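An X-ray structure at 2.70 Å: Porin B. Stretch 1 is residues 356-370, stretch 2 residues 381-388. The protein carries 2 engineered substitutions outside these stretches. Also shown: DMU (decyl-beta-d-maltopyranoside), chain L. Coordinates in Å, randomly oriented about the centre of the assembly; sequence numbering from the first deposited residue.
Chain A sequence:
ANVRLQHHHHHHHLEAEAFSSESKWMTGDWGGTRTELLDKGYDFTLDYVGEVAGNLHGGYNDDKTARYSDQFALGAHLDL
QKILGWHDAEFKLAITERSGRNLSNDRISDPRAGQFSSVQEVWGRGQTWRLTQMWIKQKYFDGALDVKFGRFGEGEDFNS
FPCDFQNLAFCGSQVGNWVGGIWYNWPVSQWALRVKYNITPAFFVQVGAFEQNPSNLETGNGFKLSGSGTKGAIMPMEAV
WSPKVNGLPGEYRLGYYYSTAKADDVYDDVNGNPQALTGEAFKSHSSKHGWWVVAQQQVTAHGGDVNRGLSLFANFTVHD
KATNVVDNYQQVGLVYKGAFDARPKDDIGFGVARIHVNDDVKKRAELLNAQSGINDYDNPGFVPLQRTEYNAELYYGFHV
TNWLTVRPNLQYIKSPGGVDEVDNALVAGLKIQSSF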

# COMPACT_ATOMS: atom_id res chain seq x y z
N HIS A 356 -3.65 0.02 15.79
CA HIS A 356 -4.34 0.59 16.95
C HIS A 356 -5.17 1.83 16.61
O HIS A 356 -4.73 2.70 15.87
CB HIS A 356 -3.35 0.90 18.06
CG HIS A 356 -3.97 1.51 19.27
ND1 HIS A 356 -3.91 2.86 19.54
CD2 HIS A 356 -4.69 0.96 20.28
CE1 HIS A 356 -4.55 3.12 20.66
NE2 HIS A 356 -5.03 1.98 21.13
N VAL A 357 -6.38 1.90 17.17
CA VAL A 357 -7.27 3.04 16.95
C VAL A 357 -7.17 4.06 18.08
O VAL A 357 -7.32 3.71 19.25
CB VAL A 357 -8.75 2.63 16.84
CG1 VAL A 357 -9.59 3.84 16.46
CG2 VAL A 357 -8.94 1.51 15.83
N ASN A 358 -6.92 5.30 17.68
CA ASN A 358 -7.01 6.49 18.52
C ASN A 358 -8.12 6.40 19.55
O ASN A 358 -9.30 6.37 19.20
CB ASN A 358 -7.28 7.68 17.59
CG ASN A 358 -7.15 9.00 18.28
OD1 ASN A 358 -7.53 9.17 19.43
ND2 ASN A 358 -6.62 9.98 17.55
N ASP A 359 -7.72 6.40 20.82
CA ASP A 359 -8.65 6.20 21.92
C ASP A 359 -9.83 7.20 21.95
O ASP A 359 -10.93 6.86 22.37
CB ASP A 359 -7.89 6.23 23.24
CG ASP A 359 -8.66 5.56 24.36
OD1 ASP A 359 -9.20 4.46 24.13
OD2 ASP A 359 -8.74 6.15 25.46
N ASP A 360 -9.59 8.42 21.50
CA ASP A 360 -10.65 9.41 21.53
C ASP A 360 -11.76 9.02 20.55
O ASP A 360 -12.93 9.37 20.74
CB ASP A 360 -10.11 10.82 21.22
CG ASP A 360 -9.11 11.30 22.26
OD1 ASP A 360 -9.32 11.02 23.46
OD2 ASP A 360 -8.10 11.93 21.87
N VAL A 361 -11.40 8.30 19.50
CA VAL A 361 -12.39 7.83 18.54
C VAL A 361 -13.35 6.89 19.26
O VAL A 361 -14.56 6.95 19.08
CB VAL A 361 -11.74 7.10 17.37
CG1 VAL A 361 -12.81 6.41 16.47
CG2 VAL A 361 -10.88 8.06 16.58
N LYS A 362 -12.78 6.02 20.10
CA LYS A 362 -13.57 5.09 20.88
C LYS A 362 -14.37 5.84 21.95
O LYS A 362 -15.55 5.55 22.14
CB LYS A 362 -12.66 4.04 21.51
CG LYS A 362 -13.35 3.11 22.50
CD LYS A 362 -12.49 2.93 23.75
CE LYS A 362 -13.32 2.50 24.96
NZ LYS A 362 -12.59 2.71 26.25
N LYS A 363 -13.73 6.81 22.62
CA LYS A 363 -14.39 7.59 23.67
C LYS A 363 -15.61 8.32 23.11
O LYS A 363 -16.67 8.37 23.76
CB LYS A 363 -13.44 8.61 24.31
CG LYS A 363 -12.61 8.07 25.48
N ARG A 364 -15.46 8.86 21.91
CA ARG A 364 -16.55 9.54 21.23
C ARG A 364 -17.71 8.58 20.99
O ARG A 364 -18.89 8.95 21.12
CB ARG A 364 -16.09 10.14 19.90
CG ARG A 364 -17.22 10.79 19.13
CD ARG A 364 -16.76 11.61 17.95
NE ARG A 364 -17.92 12.06 17.19
CZ ARG A 364 -18.56 11.30 16.29
NH1 ARG A 364 -18.13 10.07 16.03
NH2 ARG A 364 -19.63 11.77 15.66
N ALA A 365 -17.37 7.35 20.63
CA ALA A 365 -18.37 6.35 20.34
C ALA A 365 -19.15 5.98 21.61
O ALA A 365 -20.37 5.83 21.58
CB ALA A 365 -17.74 5.12 19.73
N GLU A 366 -18.42 5.83 22.71
CA GLU A 366 -19.04 5.47 23.98
C GLU A 366 -20.05 6.53 24.36
O GLU A 366 -21.15 6.23 24.83
CB GLU A 366 -17.97 5.31 25.06
CG GLU A 366 -17.50 3.89 25.25
CD GLU A 366 -16.24 3.81 26.09
OE1 GLU A 366 -15.54 4.84 26.23
OE2 GLU A 366 -15.93 2.71 26.60
N LEU A 367 -19.68 7.78 24.10
CA LEU A 367 -20.56 8.92 24.29
C LEU A 367 -21.82 8.86 23.44
O LEU A 367 -22.92 9.09 23.95
CB LEU A 367 -19.79 10.20 23.97
CG LEU A 367 -19.64 11.19 25.12
CD1 LEU A 367 -19.46 10.44 26.44
CD2 LEU A 367 -18.44 12.08 24.82
N LEU A 368 -21.65 8.57 22.15
CA LEU A 368 -22.77 8.40 21.22
C LEU A 368 -23.78 7.38 21.76
O LEU A 368 -24.99 7.63 21.77
CB LEU A 368 -22.27 7.93 19.86
CG LEU A 368 -22.11 8.88 18.66
CD1 LEU A 368 -22.16 10.33 19.07
CD2 LEU A 368 -20.82 8.58 17.90
N ASN A 369 -23.26 6.24 22.21
CA ASN A 369 -24.12 5.16 22.69
C ASN A 369 -24.83 5.56 23.97
O ASN A 369 -26.00 5.22 24.18
CB ASN A 369 -23.32 3.89 22.93
CG ASN A 369 -22.76 3.29 21.64
OD1 ASN A 369 -23.36 3.43 20.57
ND2 ASN A 369 -21.61 2.62 21.74
N ALA A 370 -24.11 6.30 24.81
CA ALA A 370 -24.64 6.82 26.06
C ALA A 370 -25.79 7.79 25.81
O ALA A 370 -26.80 7.80 26.52
CB ALA A 370 -23.54 7.49 26.83
N GLY A 381 -28.38 0.58 15.64
CA GLY A 381 -28.06 1.94 16.01
C GLY A 381 -26.88 2.06 16.97
O GLY A 381 -26.44 3.17 17.27
N PHE A 382 -26.38 0.92 17.45
CA PHE A 382 -25.25 0.95 18.36
C PHE A 382 -24.03 1.19 17.51
O PHE A 382 -23.95 0.71 16.38
CB PHE A 382 -25.14 -0.37 19.14
CG PHE A 382 -23.97 -0.44 20.09
CD1 PHE A 382 -24.08 0.02 21.41
CD2 PHE A 382 -22.75 -1.00 19.69
CE1 PHE A 382 -23.00 -0.06 22.30
CE2 PHE A 382 -21.66 -1.08 20.57
CZ PHE A 382 -21.79 -0.60 21.88
N VAL A 383 -23.08 1.95 18.05
CA VAL A 383 -21.87 2.32 17.34
C VAL A 383 -20.65 1.61 17.93
O VAL A 383 -20.19 1.95 19.01
CB VAL A 383 -21.68 3.84 17.38
CG1 VAL A 383 -20.33 4.27 16.77
CG2 VAL A 383 -22.85 4.50 16.68
N PRO A 384 -20.13 0.61 17.21
CA PRO A 384 -19.06 -0.27 17.71
C PRO A 384 -17.85 0.47 18.24
O PRO A 384 -17.46 1.50 17.70
CB PRO A 384 -18.68 -1.09 16.47
CG PRO A 384 -19.99 -1.19 15.71
CD PRO A 384 -20.66 0.16 15.91
N LEU A 385 -17.27 -0.07 19.32
CA LEU A 385 -16.10 0.50 19.95
C LEU A 385 -14.87 -0.05 19.25
O LEU A 385 -14.59 -1.25 19.31
CB LEU A 385 -16.06 0.14 21.45
CG LEU A 385 -17.21 0.61 22.36
CD1 LEU A 385 -16.77 0.55 23.80
CD2 LEU A 385 -17.69 2.01 22.02
N GLN A 386 -14.16 0.83 18.56
CA GLN A 386 -13.00 0.40 17.79
C GLN A 386 -11.72 0.51 18.60
O GLN A 386 -11.37 1.59 19.07
CB GLN A 386 -12.89 1.20 16.51
CG GLN A 386 -14.01 0.92 15.56
CD GLN A 386 -13.85 1.64 14.25
OE1 GLN A 386 -14.02 2.86 14.18
NE2 GLN A 386 -13.52 0.89 13.21
N ARG A 387 -11.03 -0.61 18.74
CA ARG A 387 -9.88 -0.71 19.63
C ARG A 387 -8.58 -1.10 18.90
O ARG A 387 -7.77 -0.24 18.60
CB ARG A 387 -10.19 -1.63 20.82
CG ARG A 387 -11.67 -1.59 21.23
CD ARG A 387 -12.01 -2.53 22.39
NE ARG A 387 -12.00 -1.85 23.68
CZ ARG A 387 -13.07 -1.67 24.45
NH1 ARG A 387 -14.26 -2.12 24.07
NH2 ARG A 387 -12.94 -1.03 25.61
N THR A 388 -8.37 -2.38 18.62
CA THR A 388 -7.13 -2.80 17.98
C THR A 388 -7.36 -4.01 17.09
O THR A 388 -7.92 -5.01 17.53
CB THR A 388 -6.05 -3.17 19.01
OG1 THR A 388 -5.95 -2.14 20.02
CG2 THR A 388 -4.70 -3.34 18.34
C1 DMU L . -7.25 -6.92 22.57
C2 DMU L . -8.13 -5.86 23.02
C3 DMU L . -8.91 -5.99 24.28
C4 DMU L . -8.36 -7.05 25.27
O5 DMU L . -7.96 -8.29 24.45
C6 DMU L . -6.92 -8.00 23.50
O7 DMU L . -8.94 -4.72 24.98
O16 DMU L . -6.53 -9.21 22.84
C18 DMU L . -5.15 -9.55 22.79
C19 DMU L . -4.70 -10.63 21.76
C22 DMU L . -3.86 -10.22 20.50
C25 DMU L . -3.49 -11.35 19.54
C28 DMU L . -2.96 -11.05 18.15
C31 DMU L . -3.12 -12.14 17.11
C34 DMU L . -2.36 -12.05 15.80
C37 DMU L . -3.02 -12.53 14.55
O49 DMU L . -6.00 -6.24 22.12
O55 DMU L . -8.98 -5.47 21.88
C57 DMU L . -9.22 -7.39 26.26
O61 DMU L . -9.20 -8.71 26.69
C5 DMU L . -10.21 -3.51 26.63
C7 DMU L . -10.94 -4.14 27.69
C8 DMU L . -12.29 -4.56 27.31
C9 DMU L . -12.30 -5.56 26.12
O1 DMU L . -11.19 -5.21 25.11
C10 DMU L . -10.20 -4.18 25.32
O2 DMU L . -12.93 -5.17 28.39
O3 DMU L . -8.83 -3.27 27.09
O4 DMU L . -11.02 -3.19 28.79
C11 DMU L . -13.46 -5.56 25.49
O6 DMU L . -13.61 -6.41 24.41
O HOH W 1 -25.56 4.73 19.62

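The second stretch has no regular structure until its end, yet it runs alongside a short strand end and then a helix that covers D360 to A370 and continues beyond the stretch, in antiparallel register, and the pairing buries 670 Å² in all. Three hydrogen bonds join the stretches, one near the strand and two at V383. At the strand, H356 and T388 form a non-hydrogen-bonded antiparallel pair with CA atoms 4.5 Å apart, and next to them V357 N donates to R387 O at 2.9 Å with an angle of 164°. V357, with chi1 at t, points toward the loop, its CB 3.6 Å from Q386 O and its CG2 4.0 Å from Q386 CB. H356, with chi1 at t, lays its ring so that T388 OG1 meets the edge, 3.4 Å from H356 CD2.

At the far end the N369 amide bonds to both N and O of V383, much as a backbone neighbour would. Its chi1 is m and chi2 is -30°, which sets the amide facing the main chain of V383: N369 OD1 accepts from V383 N at 2.9 Å (163°), and N369 ND2 donates to V383 O at 3.1 Å (162°). An asparagine suits this place because one planar group offers both an acceptor and a donor, here matched to both polar atoms of a single residue. The same OD1 accepts from a water at 2.7 Å, which also donates to G381 O at 3.0 Å. F382, chi1 t and chi2 88°, brings a ring face over the amide, with CE1 3.1 Å from N369 ND2.

Between these anchors A365 and L368 make the apolar contacts, with V383 and L385 (L368 CD2 to V383 CG1 is 4.5 Å). A365 points its CB toward the loop, where the small methyl lies 4.0 Å from V383 CG1 and 3.9 Å from L385 CD2. The CA-to-CB bond of L385 points sideways, but with chi1 m and chi2 t its end comes nearer the helix, putting CD1 3.6 Å from E366 OE2 and 4.1 Å from K362 CE.

K362 is extended from chi3 onward (157° and -163°), with chi2 off-well at -136°. Its CB packs 3.7 Å from Q386 O, while NZ forms a salt bridge with E366 OE2 at 3.4 Å, one helical turn on. R387 starts away from the helix, but chi1 at -32° and chi3 at 96°, both off-well, accompany a side chain whose end returns: its NH2 lies 3.6 Å from K362 CE. K362 NZ is only 3.8 Å from the same NH2, a like-charge approach with the E366 carboxylate nearby. One guanidinium face lies against the maltoside, whose C10 is 3.4 Å from R387 NE.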